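Local atomic coordinates of TRAP dicarboxylate ABC transporter, substrate-binding protein (PDB entry 4OVQ), a protein that binds beta-D-glucuronate in its ligand pocket and probably delivers it, as a periplasmic solute-binding protein, to a TRAP membrane transporter. Residues G35-V40 with N270-A275; T39-K44 with A139-G144; N100-S103 with I107-D110; Q195-G200 with F218-F223; T242-A245 with M250-A253. All coordinates share one frame; numbering follows the deposited sequence.

Contact 1: residues G35-V40 with N270-A275; sequences GYPNTV and NKREAA
Arg272 reaches across from the long helix 248-282 to Gly35, Tyr36 and Pro37, where helix 37-52 begins. A long helix that runs through both domains is a hallmark of TRAP solute-binding proteins, and this contact joins it to the first helix of the chain. The arginine starts on the proline ring: Arg272 CB lies 3.5 Å from Pro37 CG. Its CG stands anti to the backbone N (chi1 178°), which keeps it over the same ring carbons. Arg272 CG is thus 3.7 Å from Pro37 CD, and the two side chains cross at about a right angle. The chain then bends at chi2 (50°), turning toward the residues before the helix. NE donates to Ser276 OG, one turn further along its own helix, and NH1 forms a salt bridge with Glu213, so the rotation of the flat group is probably well fixed. Tyr36 CD1 lies over one face of the guanidinium, 4.2 Å above its plane and offset toward the rim.

Tyr36 is the N-cap residue of helix 37-52. Its ring stacks with His32 and its OH bonds Ser211, both of which line the glucuronate pocket. The Tyr36 side chain comes within about 5 Å of the bound sugar, so Arg272 packs against a residue just behind the pocket lining. The last nitrogen, Arg272 NH2, passes 3.8 Å from Tyr36 CA. The same NH2 lies 3.2 Å from Gly35 O, which sits at the guanidinium edge, near its plane.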
# COMPACT_ATOMS: atom_id res chain seq x y z
N GLY A 35 -5.92 -11.75 11.75
CA GLY A 35 -5.09 -11.09 12.74
C GLY A 35 -4.22 -9.98 12.24
O GLY A 35 -3.59 -9.27 13.04
N TYR A 36 -4.16 -9.82 10.89
CA TYR A 36 -3.40 -8.74 10.31
C TYR A 36 -4.06 -7.44 10.72
O TYR A 36 -5.30 -7.39 10.82
CB TYR A 36 -3.40 -8.87 8.78
CG TYR A 36 -2.29 -8.16 8.08
CD1 TYR A 36 -1.02 -8.73 7.97
CD2 TYR A 36 -2.51 -6.92 7.47
CE1 TYR A 36 -0.01 -8.06 7.30
CE2 TYR A 36 -1.51 -6.25 6.79
CZ TYR A 36 -0.25 -6.83 6.71
OH TYR A 36 0.75 -6.20 6.04
N PRO A 37 -3.26 -6.43 10.99
CA PRO A 37 -3.75 -5.13 11.45
C PRO A 37 -4.92 -4.65 10.61
O PRO A 37 -5.97 -4.28 11.15
CB PRO A 37 -2.54 -4.22 11.30
CG PRO A 37 -1.37 -5.16 11.62
CD PRO A 37 -1.79 -6.50 11.02
N ASN A 38 -4.78 -4.68 9.29
CA ASN A 38 -5.85 -4.22 8.42
C ASN A 38 -7.14 -5.04 8.52
O ASN A 38 -8.26 -4.54 8.34
CB ASN A 38 -5.40 -4.29 6.95
CG ASN A 38 -4.21 -3.44 6.66
OD1 ASN A 38 -3.29 -3.33 7.45
ND2 ASN A 38 -4.20 -2.86 5.47
N THR A 39 -6.98 -6.33 8.74
CA THR A 39 -8.09 -7.20 8.86
C THR A 39 -8.93 -6.87 10.10
O THR A 39 -10.13 -6.66 10.03
CB THR A 39 -7.57 -8.64 8.91
OG1 THR A 39 -6.82 -8.90 7.70
CG2 THR A 39 -8.68 -9.58 9.02
N VAL A 40 -8.24 -6.81 11.22
CA VAL A 40 -8.88 -6.54 12.52
C VAL A 40 -9.50 -5.15 12.45
O VAL A 40 -10.65 -4.92 12.91
CB VAL A 40 -7.85 -6.62 13.61
CG1 VAL A 40 -8.45 -6.18 14.95
CG2 VAL A 40 -7.32 -8.05 13.75
N ASN A 270 1.77 -0.68 14.46
CA ASN A 270 3.09 -0.50 15.05
C ASN A 270 3.53 -1.69 15.90
O ASN A 270 4.69 -2.10 15.86
CB ASN A 270 3.18 0.83 15.81
CG ASN A 270 3.32 2.04 14.87
OD1 ASN A 270 2.58 3.02 14.99
ND2 ASN A 270 4.26 1.96 13.94
N LYS A 271 2.60 -2.29 16.63
CA LYS A 271 2.92 -3.51 17.37
C LYS A 271 3.22 -4.69 16.42
O LYS A 271 4.00 -5.59 16.73
CB LYS A 271 1.77 -3.87 18.31
CG LYS A 271 1.68 -2.93 19.51
CD LYS A 271 0.82 -3.52 20.60
CE LYS A 271 -0.65 -3.32 20.29
NZ LYS A 271 -1.51 -4.26 21.07
N ARG A 272 2.63 -4.68 15.23
CA ARG A 272 2.72 -5.84 14.36
C ARG A 272 4.03 -5.85 13.61
O ARG A 272 4.57 -6.93 13.34
CB ARG A 272 1.58 -5.87 13.35
CG ARG A 272 1.65 -7.03 12.38
CD ARG A 272 1.84 -8.32 13.14
NE ARG A 272 1.81 -9.46 12.24
CZ ARG A 272 0.72 -10.13 11.89
NH1 ARG A 272 0.83 -11.16 11.07
NH2 ARG A 272 -0.46 -9.80 12.41
N GLU A 273 4.50 -4.66 13.26
CA GLU A 273 5.76 -4.55 12.54
C GLU A 273 6.88 -5.14 13.37
O GLU A 273 7.77 -5.81 12.86
CB GLU A 273 6.07 -3.09 12.24
CG GLU A 273 7.14 -2.89 11.18
CD GLU A 273 6.84 -1.72 10.24
OE1 GLU A 273 5.72 -1.19 10.28
OE2 GLU A 273 7.73 -1.32 9.46
N ALA A 274 6.83 -4.90 14.68
CA ALA A 274 7.89 -5.39 15.55
C ALA A 274 7.78 -6.89 15.78
O ALA A 274 8.79 -7.59 15.79
CB ALA A 274 7.84 -4.65 16.87
N ALA A 275 6.55 -7.36 15.99
CA ALA A 275 6.28 -8.77 16.21
C ALA A 275 6.62 -9.60 14.98
O ALA A 275 7.18 -10.69 15.08
CB ALA A 275 4.82 -8.98 16.60

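Contact 2: residues T39-K44 with A139-G144; sequences TVAMDK and AWYDAG
The Tyr141 ring is met obliquely by Ala41 CB and Met42 SE, both at its hydroxyl end. It is a helix-on-sheet contact of the alpha/beta fold: Tyr141 closes strand 135-141, an outer strand of the five-stranded sheet, and points at helix 37-52. Ala41 CB is 3.3 Å from Tyr141 OH. Met42 is a selenomethionine, and its SE lies 3.2 Å from Tyr141 OH, a tight approach. Met42 SE is 4.9 Å from the Tyr141 ring centroid and 61° off the normal, an oblique Met-aromatic contact. Met42 CG, anti to the carbonyl carbon (chi1 -69°), lies 3.6 Å from Tyr141 OH, and the bend at chi2 sets SE by the same oxygen.

The phenol oxygen is buried here and bonds Ser261 OG of helix 248-282, which also bonds Ala41 O, so one serine joins helix and tyrosine. Met42 also touches Ile84, Asn86 and Ile236 on strands 84-88 and 234-239. The side chains of Tyr141 and Glu234, a glucuronate-binding residue, are about 4 Å apart. Past the strand an Asx turn begins: Gly144 N donates to Asp142 OD1 at 2.8 Å, on the anti side and 33° out of the carboxylate plane.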
# COMPACT_ATOMS: atom_id res chain seq x y z
N THR A 39 -6.98 -6.33 8.74
CA THR A 39 -8.09 -7.20 8.86
C THR A 39 -8.93 -6.87 10.10
O THR A 39 -10.13 -6.66 10.03
CB THR A 39 -7.57 -8.64 8.91
OG1 THR A 39 -6.82 -8.90 7.70
CG2 THR A 39 -8.68 -9.58 9.02
N VAL A 40 -8.24 -6.81 11.22
CA VAL A 40 -8.88 -6.54 12.52
C VAL A 40 -9.50 -5.15 12.45
O VAL A 40 -10.65 -4.92 12.91
CB VAL A 40 -7.85 -6.62 13.61
CG1 VAL A 40 -8.45 -6.18 14.95
CG2 VAL A 40 -7.32 -8.05 13.75
N ALA A 41 -8.80 -4.22 11.83
CA ALA A 41 -9.31 -2.84 11.74
C ALA A 41 -10.51 -2.70 10.79
O ALA A 41 -11.40 -1.88 11.05
CB ALA A 41 -8.19 -1.87 11.33
N MSE A 42 -10.54 -3.43 9.68
CA MSE A 42 -11.71 -3.38 8.84
C MSE A 42 -12.93 -4.03 9.52
O MSE A 42 -14.05 -3.60 9.30
CB MSE A 42 -11.41 -4.00 7.44
CG MSE A 42 -10.45 -3.17 6.60
SE MSE A 42 -11.20 -1.42 6.13
CE MSE A 42 -12.41 -2.07 4.72
N ASP A 43 -12.69 -5.08 10.30
CA ASP A 43 -13.77 -5.65 11.12
C ASP A 43 -14.29 -4.57 12.05
O ASP A 43 -15.50 -4.41 12.24
CB ASP A 43 -13.30 -6.90 11.91
CG ASP A 43 -13.21 -8.14 11.03
OD1 ASP A 43 -13.89 -8.15 9.99
OD2 ASP A 43 -12.45 -9.07 11.39
N LYS A 44 -13.38 -3.80 12.61
CA LYS A 44 -13.77 -2.72 13.50
C LYS A 44 -14.56 -1.62 12.78
O LYS A 44 -15.54 -1.07 13.32
CB LYS A 44 -12.55 -2.16 14.23
CG LYS A 44 -12.92 -1.11 15.32
CD LYS A 44 -13.83 -1.67 16.45
CE LYS A 44 -13.23 -2.91 17.12
NZ LYS A 44 -13.95 -3.31 18.40
N ALA A 139 -10.40 7.28 5.22
CA ALA A 139 -9.37 7.34 6.24
C ALA A 139 -8.12 6.68 5.70
O ALA A 139 -8.20 5.90 4.74
CB ALA A 139 -9.83 6.65 7.51
N TRP A 140 -6.98 6.99 6.31
CA TRP A 140 -5.71 6.47 5.89
C TRP A 140 -5.18 5.38 6.88
O TRP A 140 -5.16 5.56 8.11
CB TRP A 140 -4.66 7.59 5.81
CG TRP A 140 -5.01 8.74 4.93
CD1 TRP A 140 -5.20 10.04 5.34
CD2 TRP A 140 -5.18 8.74 3.51
NE1 TRP A 140 -5.50 10.83 4.26
CE2 TRP A 140 -5.47 10.06 3.12
CE3 TRP A 140 -5.10 7.75 2.52
CZ2 TRP A 140 -5.72 10.42 1.79
CZ3 TRP A 140 -5.33 8.12 1.20
CH2 TRP A 140 -5.64 9.44 0.85
N TYR A 141 -4.69 4.29 6.32
CA TYR A 141 -4.05 3.23 7.08
C TYR A 141 -2.54 3.23 6.85
O TYR A 141 -2.07 3.62 5.77
CB TYR A 141 -4.56 1.87 6.59
CG TYR A 141 -5.86 1.34 7.15
CD1 TYR A 141 -6.67 2.06 8.03
CD2 TYR A 141 -6.27 0.06 6.79
CE1 TYR A 141 -7.86 1.51 8.51
CE2 TYR A 141 -7.43 -0.49 7.26
CZ TYR A 141 -8.21 0.22 8.12
OH TYR A 141 -9.38 -0.36 8.59
N ASP A 142 -1.78 2.78 7.85
CA ASP A 142 -0.33 2.60 7.77
C ASP A 142 -0.01 1.27 7.12
O ASP A 142 -0.65 0.24 7.41
CB ASP A 142 0.20 2.58 9.22
CG ASP A 142 1.68 2.88 9.34
OD1 ASP A 142 2.45 2.78 8.36
OD2 ASP A 142 2.10 3.23 10.47
N ALA A 143 0.97 1.26 6.22
CA ALA A 143 1.55 0.02 5.68
C ALA A 143 3.06 0.08 5.72
O ALA A 143 3.75 -0.67 5.02
CB ALA A 143 1.07 -0.27 4.26
N GLY A 144 3.59 0.95 6.59
CA GLY A 144 5.01 1.03 6.78
C GLY A 144 5.82 1.34 5.54
O GLY A 144 5.33 1.94 4.60

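Contact 3: residues N100-S103 with I107-D110; sequences NVVS and IFKD
Val101 and Val102 lie on a short 3-10 turn that comes alongside Ile107 and Phe108 in irregular chain, with Val102 CA 7.1 Å from Ile107 CA. The turn is held by Ser103 N donating to Asn100 O at 3.1 Å. The side chains then pair off in sequence, Val101 with Ile107 and Val102 with Phe108.

Ile107 sends its longer branch across. CG1 is anti to the backbone N (chi1 -164°) and the chain stays extended, which carries CD1 to the first valine. Ile107 CD1 meets Val101 CG2 at 3.8 Å. The same methyl rests 3.6 Å from Val101 O, so it covers backbone as well as side chain.

Phe108 turns a ring edge, not a face, to Val102. Its CZ lies 3.9 Å from Val102 CG1. Its CE2 is 4.0 Å from Val102 CB, which lies in the ring plane. One face of the ring is occupied by its own neighbour, Ile107 CG2, 3.6 Å above the plane. Phe108 thus has Val102 at its edge and Ile107 on one face. All four residues are buried, and the side chains meet through carbon atoms alone.

The strip belongs to the loop that leads into helix 111-118, whose N-cap Asp110 bonds His113 N through OD1. Helix 315-322 packs on Val101 and Phe108, and helix 301-310 on Val101 and Ile107. Val102 and Phe108 also touch Pro233 and Ile231, so the loop packs by the connection between strands 223-230 and 234-239, which links the two sheets of this two-domain binding-protein fold.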
# COMPACT_ATOMS: atom_id res chain seq x y z
N ASN A 100 -0.96 8.63 -7.59
CA ASN A 100 0.26 8.04 -8.06
C ASN A 100 1.52 8.67 -7.44
O ASN A 100 2.56 8.05 -7.40
CB ASN A 100 0.30 8.12 -9.59
CG ASN A 100 1.01 6.95 -10.23
OD1 ASN A 100 1.13 5.87 -9.65
ND2 ASN A 100 1.45 7.14 -11.46
N VAL A 101 1.41 9.89 -6.92
CA VAL A 101 2.56 10.53 -6.30
C VAL A 101 3.15 9.75 -5.10
O VAL A 101 4.34 9.79 -4.85
CB VAL A 101 2.26 12.01 -5.91
CG1 VAL A 101 1.52 12.10 -4.61
CG2 VAL A 101 3.55 12.79 -5.84
N VAL A 102 2.32 8.97 -4.38
CA VAL A 102 2.82 8.28 -3.19
C VAL A 102 3.57 7.01 -3.56
O VAL A 102 4.21 6.39 -2.70
CB VAL A 102 1.68 7.99 -2.15
CG1 VAL A 102 0.95 9.27 -1.79
CG2 VAL A 102 0.72 6.97 -2.66
N SER A 103 3.52 6.65 -4.84
CA SER A 103 4.20 5.50 -5.39
C SER A 103 5.60 5.87 -5.93
O SER A 103 6.34 5.01 -6.40
CB SER A 103 3.31 4.86 -6.45
OG SER A 103 2.20 4.20 -5.83
N ILE A 107 10.07 9.23 -1.81
CA ILE A 107 9.41 10.54 -1.73
C ILE A 107 9.09 10.99 -0.30
O ILE A 107 9.03 12.19 -0.01
CB ILE A 107 8.16 10.64 -2.62
CG1 ILE A 107 7.78 12.12 -2.79
CG2 ILE A 107 7.01 9.83 -2.05
CD1 ILE A 107 6.58 12.34 -3.66
N PHE A 108 8.89 10.04 0.60
CA PHE A 108 8.76 10.34 2.02
C PHE A 108 10.05 9.95 2.72
O PHE A 108 10.75 9.04 2.28
CB PHE A 108 7.55 9.60 2.61
CG PHE A 108 6.27 9.86 1.87
CD1 PHE A 108 5.71 11.13 1.85
CD2 PHE A 108 5.62 8.83 1.20
CE1 PHE A 108 4.52 11.37 1.17
CE2 PHE A 108 4.44 9.07 0.52
CZ PHE A 108 3.88 10.34 0.51
N LYS A 109 10.40 10.64 3.80
CA LYS A 109 11.58 10.29 4.57
C LYS A 109 11.28 9.15 5.54
O LYS A 109 12.19 8.42 5.93
CB LYS A 109 12.11 11.51 5.36
CG LYS A 109 11.83 12.85 4.69
CD LYS A 109 12.42 14.02 5.46
CE LYS A 109 12.60 15.21 4.54
NZ LYS A 109 12.48 16.51 5.27
N ASP A 110 10.01 9.01 5.92
CA ASP A 110 9.59 7.94 6.82
C ASP A 110 8.08 8.01 7.02
O ASP A 110 7.42 8.89 6.47
CB ASP A 110 10.32 8.01 8.18
CG ASP A 110 10.20 9.35 8.86
OD1 ASP A 110 9.14 10.00 8.78
OD2 ASP A 110 11.19 9.75 9.50

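Contact 4: residues Q195-G200 with F218-F223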
# COMPACT_ATOMS: atom_id res chain seq x y z
N GLN A 195 4.28 -18.80 -4.57
CA GLN A 195 4.63 -19.85 -5.52
C GLN A 195 5.77 -19.41 -6.43
O GLN A 195 6.66 -20.20 -6.73
CB GLN A 195 3.38 -20.25 -6.31
CG GLN A 195 3.61 -21.29 -7.40
CD GLN A 195 3.89 -22.65 -6.85
OE1 GLN A 195 3.78 -22.88 -5.65
NE2 GLN A 195 4.28 -23.57 -7.72
N ALA A 196 5.75 -18.17 -6.89
CA ALA A 196 6.74 -17.69 -7.83
C ALA A 196 8.11 -17.68 -7.19
O ALA A 196 9.09 -17.98 -7.86
CB ALA A 196 6.36 -16.30 -8.36
N LEU A 197 8.21 -17.30 -5.92
CA LEU A 197 9.48 -17.33 -5.20
C LEU A 197 9.93 -18.77 -4.98
O LEU A 197 11.13 -19.08 -5.12
CB LEU A 197 9.33 -16.63 -3.86
CG LEU A 197 9.18 -15.12 -3.85
CD1 LEU A 197 8.75 -14.61 -2.46
CD2 LEU A 197 10.51 -14.50 -4.29
N LYS A 198 8.98 -19.64 -4.62
CA LYS A 198 9.22 -21.06 -4.40
C LYS A 198 9.87 -21.73 -5.62
O LYS A 198 10.87 -22.46 -5.49
CB LYS A 198 7.91 -21.77 -4.06
CG LYS A 198 8.07 -23.22 -3.70
CD LYS A 198 6.73 -23.90 -3.47
CE LYS A 198 6.88 -25.28 -2.87
NZ LYS A 198 7.30 -25.20 -1.44
N THR A 199 9.31 -21.49 -6.80
CA THR A 199 9.76 -22.14 -8.02
C THR A 199 10.87 -21.38 -8.77
O THR A 199 11.45 -21.89 -9.72
CB THR A 199 8.61 -22.30 -9.00
OG1 THR A 199 8.13 -20.99 -9.37
CG2 THR A 199 7.51 -23.10 -8.38
N GLY A 200 11.19 -20.17 -8.32
CA GLY A 200 12.24 -19.40 -8.97
C GLY A 200 11.80 -18.61 -10.19
O GLY A 200 12.67 -18.10 -10.94
N PHE A 218 8.88 -15.07 3.69
CA PHE A 218 10.15 -15.16 4.38
C PHE A 218 10.70 -16.59 4.35
O PHE A 218 11.91 -16.77 4.43
CB PHE A 218 10.03 -14.63 5.81
CG PHE A 218 9.34 -15.56 6.76
CD1 PHE A 218 7.96 -15.62 6.84
CD2 PHE A 218 10.08 -16.39 7.58
CE1 PHE A 218 7.34 -16.48 7.74
CE2 PHE A 218 9.48 -17.23 8.46
CZ PHE A 218 8.12 -17.30 8.55
N GLU A 219 9.83 -17.60 4.25
CA GLU A 219 10.26 -19.01 4.21
C GLU A 219 10.92 -19.39 2.89
O GLU A 219 11.65 -20.37 2.81
CB GLU A 219 9.07 -19.97 4.41
CG GLU A 219 8.41 -19.91 5.79
CD GLU A 219 9.26 -20.57 6.87
OE1 GLU A 219 10.39 -21.00 6.55
OE2 GLU A 219 8.80 -20.65 8.03
N VAL A 220 10.63 -18.61 1.86
CA VAL A 220 11.11 -18.89 0.51
C VAL A 220 11.99 -17.77 -0.06
O VAL A 220 12.39 -17.85 -1.21
CB VAL A 220 9.94 -19.19 -0.47
CG1 VAL A 220 9.27 -20.51 -0.13
CG2 VAL A 220 8.90 -18.07 -0.48
N ALA A 221 12.28 -16.76 0.77
CA ALA A 221 13.12 -15.61 0.44
C ALA A 221 13.76 -15.05 1.72
O ALA A 221 13.35 -14.01 2.24
CB ALA A 221 12.28 -14.54 -0.26
N GLY A 222 14.80 -15.70 2.24
CA GLY A 222 15.26 -15.39 3.58
C GLY A 222 16.29 -14.30 3.81
O GLY A 222 16.85 -14.21 4.92
N PHE A 223 16.58 -13.49 2.79
CA PHE A 223 17.37 -12.27 2.99
C PHE A 223 16.44 -11.06 2.90
O PHE A 223 15.76 -10.89 1.89
CB PHE A 223 18.48 -12.12 1.94
CG PHE A 223 19.55 -13.17 2.02
CD1 PHE A 223 20.56 -13.06 2.95
CD2 PHE A 223 19.54 -14.24 1.15
CE1 PHE A 223 21.55 -14.02 3.02
CE2 PHE A 223 20.52 -15.20 1.22
CZ PHE A 223 21.52 -15.09 2.16
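Val220 and Ala221 bring the weakly bonded turn around 217-220 against Leu197 and Lys198 of helix 193-199. Phe218, at the start of the segment, points away. Val220 does most of the touching. With CG1 anti to the carbonyl carbon (chi1 -68°), CG2 falls between the backbone N and that carbon and points at the base of the leucine. Val220 CG2 lies 3.7 Å from Leu197 CB. It is also 4.0 Å from Leu197 CD1, so one methyl fits along the leucine from root to branch. The other branch, Val220 CG1, is 4.3 Å from Lys198 CB, a looser touch at the exposed margin. Ala221 follows, its CB 4.2 Å from Leu197 CD1. Its carbonyl O accepts from Tyr212 OH. Gly222 then bonds Val286 through its backbone, and Phe223 does the same with Asn150 as strand 223-230 starts.

Leu197 also touches Val202, and its side chain is about 6 Å from that of Arg167, which binds glucuronate. The contact is apolar packing of helix 193-199 on the turn that leads into strand 223-230 of the four-stranded sheet, as expected in an alpha/beta domain of a type 2 periplasmic binding protein.

Contact 5: residues T242-A245 with M250-A253; sequences TFNA and MKTA
A chi1 of -177° turns the Phe243 ring away from its own N and beside its carbonyl carbon, and Lys251 runs out extended beyond CG, which lets the lysine chain pass over the ring. The two residues sit on consecutive helices, the short 240-244 and the long 248-282 characteristic of TRAP solute-binding proteins, joined by a tight connection. Lys251 CG is 4.0 Å from the Phe243 ring centroid and 24° off the normal, a CH-pi contact over one face. CB takes part too, with Lys251 CB 3.7 Å from Phe243 CZ. The two side chains run crosswise, so successive methylenes pass over the outer part of the ring. Further out, Lys251 CE comes within 3.5 Å of Phe243 O.

The chain thus uses its apolar length on the aromatic ring and leads its ammonium group toward Asn244. Lys251 NZ stays 4.1 Å from Asn244 OD1, too far for a direct bond. A water makes the link instead. It is placed 2.5 Å from Asn244 O, to which it donates, a distance too short to be taken literally. On its other side it accepts from Lys251 NZ at 2.9 Å.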
# COMPACT_ATOMS: atom_id res chain seq x y z
N THR A 242 -22.42 5.49 -3.76
CA THR A 242 -22.88 4.94 -2.49
C THR A 242 -22.78 5.99 -1.39
O THR A 242 -23.75 6.19 -0.64
CB THR A 242 -22.05 3.68 -2.07
OG1 THR A 242 -22.17 2.65 -3.07
CG2 THR A 242 -22.51 3.11 -0.73
N PHE A 243 -21.62 6.63 -1.27
CA PHE A 243 -21.38 7.63 -0.23
C PHE A 243 -22.27 8.85 -0.40
O PHE A 243 -22.89 9.34 0.57
CB PHE A 243 -19.90 8.04 -0.19
CG PHE A 243 -19.58 9.03 0.92
CD1 PHE A 243 -19.44 8.60 2.22
CD2 PHE A 243 -19.41 10.37 0.64
CE1 PHE A 243 -19.14 9.50 3.24
CE2 PHE A 243 -19.10 11.27 1.65
CZ PHE A 243 -18.98 10.82 2.95
N ASN A 244 -22.38 9.33 -1.63
CA ASN A 244 -23.10 10.56 -1.88
C ASN A 244 -24.60 10.41 -1.66
O ASN A 244 -25.30 11.39 -1.46
CB ASN A 244 -22.83 11.08 -3.29
CG ASN A 244 -21.50 11.76 -3.41
OD1 ASN A 244 -20.85 12.05 -2.40
ND2 ASN A 244 -21.08 12.04 -4.64
N ALA A 245 -25.09 9.17 -1.70
CA ALA A 245 -26.50 8.91 -1.50
C ALA A 245 -26.89 8.94 -0.03
O ALA A 245 -28.08 8.93 0.32
CB ALA A 245 -26.87 7.58 -2.09
N MSE A 250 -25.50 10.48 8.05
CA MSE A 250 -24.94 9.15 7.81
C MSE A 250 -23.52 9.25 7.24
O MSE A 250 -22.67 8.42 7.55
CB MSE A 250 -25.85 8.28 6.94
CG MSE A 250 -27.16 7.90 7.64
SE MSE A 250 -26.97 6.76 9.21
CE MSE A 250 -26.91 8.10 10.62
N LYS A 251 -23.27 10.26 6.41
CA LYS A 251 -21.91 10.50 5.96
C LYS A 251 -21.00 10.76 7.15
O LYS A 251 -19.88 10.27 7.18
CB LYS A 251 -21.82 11.72 5.07
CG LYS A 251 -22.48 11.58 3.69
CD LYS A 251 -22.48 12.89 2.95
CE LYS A 251 -22.87 12.70 1.51
NZ LYS A 251 -22.72 13.97 0.71
N THR A 252 -21.50 11.51 8.12
CA THR A 252 -20.70 11.82 9.31
C THR A 252 -20.41 10.54 10.08
O THR A 252 -19.28 10.33 10.52
CB THR A 252 -21.38 12.87 10.20
OG1 THR A 252 -21.43 14.13 9.51
CG2 THR A 252 -20.64 13.06 11.50
N ALA A 253 -21.42 9.69 10.23
CA ALA A 253 -21.23 8.39 10.88
C ALA A 253 -20.22 7.48 10.18
O ALA A 253 -19.38 6.87 10.83
CB ALA A 253 -22.56 7.66 11.01
O HOH W 1 -24.63 13.85 -1.50

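From the N terminus, helix 37-52 opens two loops at once, and contacts 1 and 2 share Thr39 and Val40. The short loop of contact 3, just before helix 111-118, closes first, inside that of contact 2, which ends at strand 135-141. Contacts 4 and 5 follow in series. Contact 4 joins helix 193-199 to the start of strand 223-230, and contact 5 joins helix 240-244 to helix 248-282. Contact 1 closes last, on that same long helix, and encloses contacts 3, 4 and 5. Contacts 1 and 2 touch and tie helix 37-52 to the long helix and the five-stranded sheet. The centres of contacts 4 and 5 are about 43 Å apart.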